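PDB 3E38: two-domain protein containing predicted PHP-like metal-dependent phosphoesterase from Bacteroides vulgatus ATCC 8482, which binds zinc ions and probably acts as a metal-dependent phosphoesterase of the PHP family, perhaps with nuclease activity. Local coordinates for residues B[101-106]-B[161-166]. Sequence-based numbering, arbitrary orientation.
Sequences GHFNAI and GCMHGI. With ZN (zinc ion), chain H.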
ATOM      1  N   GLY B 101      27.426  29.310  -0.208  1.00 25.51           N
ATOM      2  CA  GLY B 101      26.216  28.575  -0.494  1.00 28.81           C
ATOM      3  C   GLY B 101      25.178  28.775   0.568  1.00 25.47           C
ATOM      4  O   GLY B 101      24.948  29.889   1.007  1.00 30.23           O
ATOM      5  N   HIS B 102      24.525  27.690   0.958  1.00 29.24           N
ATOM      6  CA  HIS B 102      23.453  27.735   1.979  1.00 23.45           C
ATOM      7  C   HIS B 102      23.848  27.021   3.241  1.00 25.28           C
ATOM      8  O   HIS B 102      24.328  25.888   3.197  1.00 33.50           O
ATOM      9  CB  HIS B 102      22.194  27.015   1.491  1.00 30.18           C
ATOM     10  CG  HIS B 102      21.609  27.554   0.228  1.00 29.02           C
ATOM     11  ND1 HIS B 102      20.309  27.302  -0.141  1.00 33.17           N
ATOM     12  CD2 HIS B 102      22.134  28.328  -0.748  1.00 35.48           C
ATOM     13  CE1 HIS B 102      20.060  27.893  -1.299  1.00 28.18           C
ATOM     14  NE2 HIS B 102      21.143  28.535  -1.680  1.00 33.60           N
ATOM     15  N   PHE B 103      23.632  27.687   4.369  1.00 27.25           N
ATOM     16  CA  PHE B 103      23.850  27.124   5.717  1.00 26.82           C
ATOM     17  C   PHE B 103      22.617  27.307   6.590  1.00 26.12           C
ATOM     18  O   PHE B 103      21.917  28.271   6.479  1.00 27.48           O
ATOM     19  CB  PHE B 103      24.964  27.822   6.475  1.00 25.64           C
ATOM     20  CG  PHE B 103      26.386  27.483   6.012  1.00 32.58           C
ATOM     21  CD1 PHE B 103      26.794  27.723   4.728  1.00 29.36           C
ATOM     22  CD2 PHE B 103      27.312  26.957   6.919  1.00 30.10           C
ATOM     23  CE1 PHE B 103      28.079  27.398   4.317  1.00 39.55           C
ATOM     24  CE2 PHE B 103      28.580  26.620   6.523  1.00 40.30           C
ATOM     25  CZ  PHE B 103      28.971  26.845   5.216  1.00 41.36           C
ATOM     26  N   ASN B 104      22.424  26.374   7.504  1.00 26.43           N
ATOM     27  CA  ASN B 104      21.424  26.506   8.554  1.00 28.51           C
ATOM     28  C   ASN B 104      22.080  26.840   9.872  1.00 27.91           C
ATOM     29  O   ASN B 104      23.111  26.304  10.226  1.00 31.03           O
ATOM     30  CB  ASN B 104      20.566  25.277   8.709  1.00 26.40           C
ATOM     31  CG  ASN B 104      19.398  25.269   7.764  1.00 26.30           C
ATOM     32  OD1 ASN B 104      19.374  25.998   6.782  1.00 33.61           O
ATOM     33  ND2 ASN B 104      18.403  24.453   8.073  1.00 26.69           N
ATOM     34  N   ALA B 105      21.459  27.803  10.537  1.00 29.65           N
ATOM     35  CA  ALA B 105      21.801  28.272  11.872  1.00 26.45           C
ATOM     36  C   ALA B 105      20.651  27.809  12.747  1.00 28.50           C
ATOM     37  O   ALA B 105      19.522  28.246  12.557  1.00 27.93           O
ATOM     38  CB  ALA B 105      21.939  29.792  11.903  1.00 20.67           C
ATOM     39  N   ILE B 106      20.924  26.864  13.642  1.00 29.57           N
ATOM     40  CA  ILE B 106      19.891  26.401  14.566  1.00 30.42           C
ATOM     41  C   ILE B 106      20.316  26.701  16.008  1.00 29.58           C
ATOM     42  O   ILE B 106      21.466  27.057  16.332  1.00 27.17           O
ATOM     43  CB  ILE B 106      19.454  24.912  14.323  1.00 32.08           C
ATOM     44  CG1 ILE B 106      20.564  23.926  14.688  1.00 34.29           C
ATOM     45  CG2 ILE B 106      19.010  24.726  12.828  1.00 31.83           C
ATOM     46  CD1 ILE B 106      20.153  22.489  14.639  1.00 24.69           C
ATOM     47  N   GLY B 161      34.645  29.155  13.329  1.00 36.61           N
ATOM     48  CA  GLY B 161      33.706  28.528  14.261  1.00 34.33           C
ATOM     49  C   GLY B 161      32.273  28.620  13.786  1.00 33.32           C
ATOM     50  O   GLY B 161      31.316  28.567  14.583  1.00 32.09           O
ATOM     51  N   CYS B 162      32.123  28.733  12.476  1.00 33.75           N
ATOM     52  CA  CYS B 162      30.788  28.887  11.859  1.00 34.83           C
ATOM     53  C   CYS B 162      30.293  27.688  11.084  1.00 36.13           C
ATOM     54  O   CYS B 162      29.330  27.804  10.321  1.00 35.86           O
ATOM     55  CB  CYS B 162      30.756  30.093  10.947  1.00 34.80           C
ATOM     56  SG  CYS B 162      30.740  31.578  11.900  1.00 38.12           S
HETATM   57  N   MSE B 163      30.979  26.564  11.277  1.00 35.49           N
HETATM   58  CA  MSE B 163      30.591  25.280  10.680  1.00 35.77           C
HETATM   59  C   MSE B 163      30.760  24.159  11.703  1.00 33.81           C
HETATM   60  O   MSE B 163      31.870  23.801  12.053  1.00 35.20           O
HETATM   61  CB  MSE B 163      31.432  24.951   9.423  1.00 34.84           C
HETATM   62  CG  MSE B 163      30.828  23.799   8.612  1.00 39.76           C
HETATM   63 SE   MSE B 163      31.921  23.051   7.172  0.75 37.87          SE
HETATM   64  CE  MSE B 163      32.258  24.662   6.130  1.00 30.09           C
ATOM     65  N   HIS B 164      29.661  23.604  12.170  1.00 32.45           N
ATOM     66  CA  HIS B 164      29.728  22.530  13.167  1.00 32.51           C
ATOM     67  C   HIS B 164      29.336  21.161  12.582  1.00 32.34           C
ATOM     68  O   HIS B 164      29.607  20.086  13.152  1.00 30.92           O
ATOM     69  CB  HIS B 164      28.864  22.897  14.363  1.00 30.92           C
ATOM     70  CG  HIS B 164      29.166  24.256  14.905  1.00 33.90           C
ATOM     71  ND1 HIS B 164      28.292  25.316  14.797  1.00 30.89           N
ATOM     72  CD2 HIS B 164      30.273  24.736  15.525  1.00 31.56           C
ATOM     73  CE1 HIS B 164      28.845  26.387  15.337  1.00 37.63           C
ATOM     74  NE2 HIS B 164      30.048  26.063  15.784  1.00 29.36           N
ATOM     75  N   GLY B 165      28.707  21.242  11.420  1.00 29.94           N
ATOM     76  CA  GLY B 165      28.267  20.066  10.699  1.00 29.19           C
ATOM     77  C   GLY B 165      28.045  20.340   9.252  1.00 28.93           C
ATOM     78  O   GLY B 165      28.202  21.473   8.770  1.00 32.77           O
ATOM     79  N   ILE B 166      27.742  19.261   8.560  1.00 27.56           N
ATOM     80  CA  ILE B 166      27.419  19.297   7.135  1.00 28.34           C
ATOM     81  C   ILE B 166      26.358  18.285   6.879  1.00 29.82           C
ATOM     82  O   ILE B 166      26.377  17.223   7.480  1.00 30.07           O
ATOM     83  CB  ILE B 166      28.596  18.895   6.257  1.00 26.64           C
ATOM     84  CG1 ILE B 166      29.839  19.643   6.677  1.00 33.21           C
ATOM     85  CG2 ILE B 166      28.303  19.139   4.760  1.00 23.77           C
ATOM     86  CD1 ILE B 166      31.053  19.252   5.826  1.00 24.05           C
TER
HETATM   87 ZN    ZN H   4      19.044  25.573   0.669  1.00 40.67          ZN
HETATM   88  O   HOH W   1      18.055  24.414   1.648  1.00 32.72           O
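Phe103 packs against Met163 and the carbonyl of Cys162 on the helix-covered outer side of the curled sheet of the PHP-like domain, one residue along the strand from the zinc ligand His102. Strand 102-106 runs antiparallel to its neighbours 87-95 and 132-135, whereas residues 161-164 form the loop that leads from helix 152-159 into strand 165-170. Alternation along the strand sends the two side chains opposite ways: ND1 of His102 binds the zinc ion at 2.3 Å, and Glu93 and His137 complete the protein ligands of that site, while Phe103 points toward the loop. With its CG anti to the carbonyl carbon (chi1 -75°), Phe103 presents the outer end of its ring to Met163, present as selenomethionine. The CE methyl of Met163 comes in at the ring edge, near its plane, 4.1 Å from Phe103 CZ, and the two side chains cross at about a right angle. A bend at chi3 of Met163 (-56°) turns this methyl back to the ring, while Met163 CG lies 4.2 Å from Phe103 CE2. Obliquely to the ring, the carbonyl O of Cys162 sits 4.0 Å from Phe103 CD2. Trp135 stacks on the phenyl ring, Phe123 meets it edge-to-face, and His154 and Leu157 of helix 152-159 also touch it. Trimming Phe103 to an alanine would probably open a gap beneath the loop, leaving the Met163 methyl and the Trp135 ring without their shared partner. All three touching residues are buried, and the two segments together bury 104 Å²; the loop is therefore joined to the metal-bearing strand through a small contact, apolar on the Met163 side and flanked by the Cys162 carbonyl, with dispersion rather than directional bonding at the ring edge.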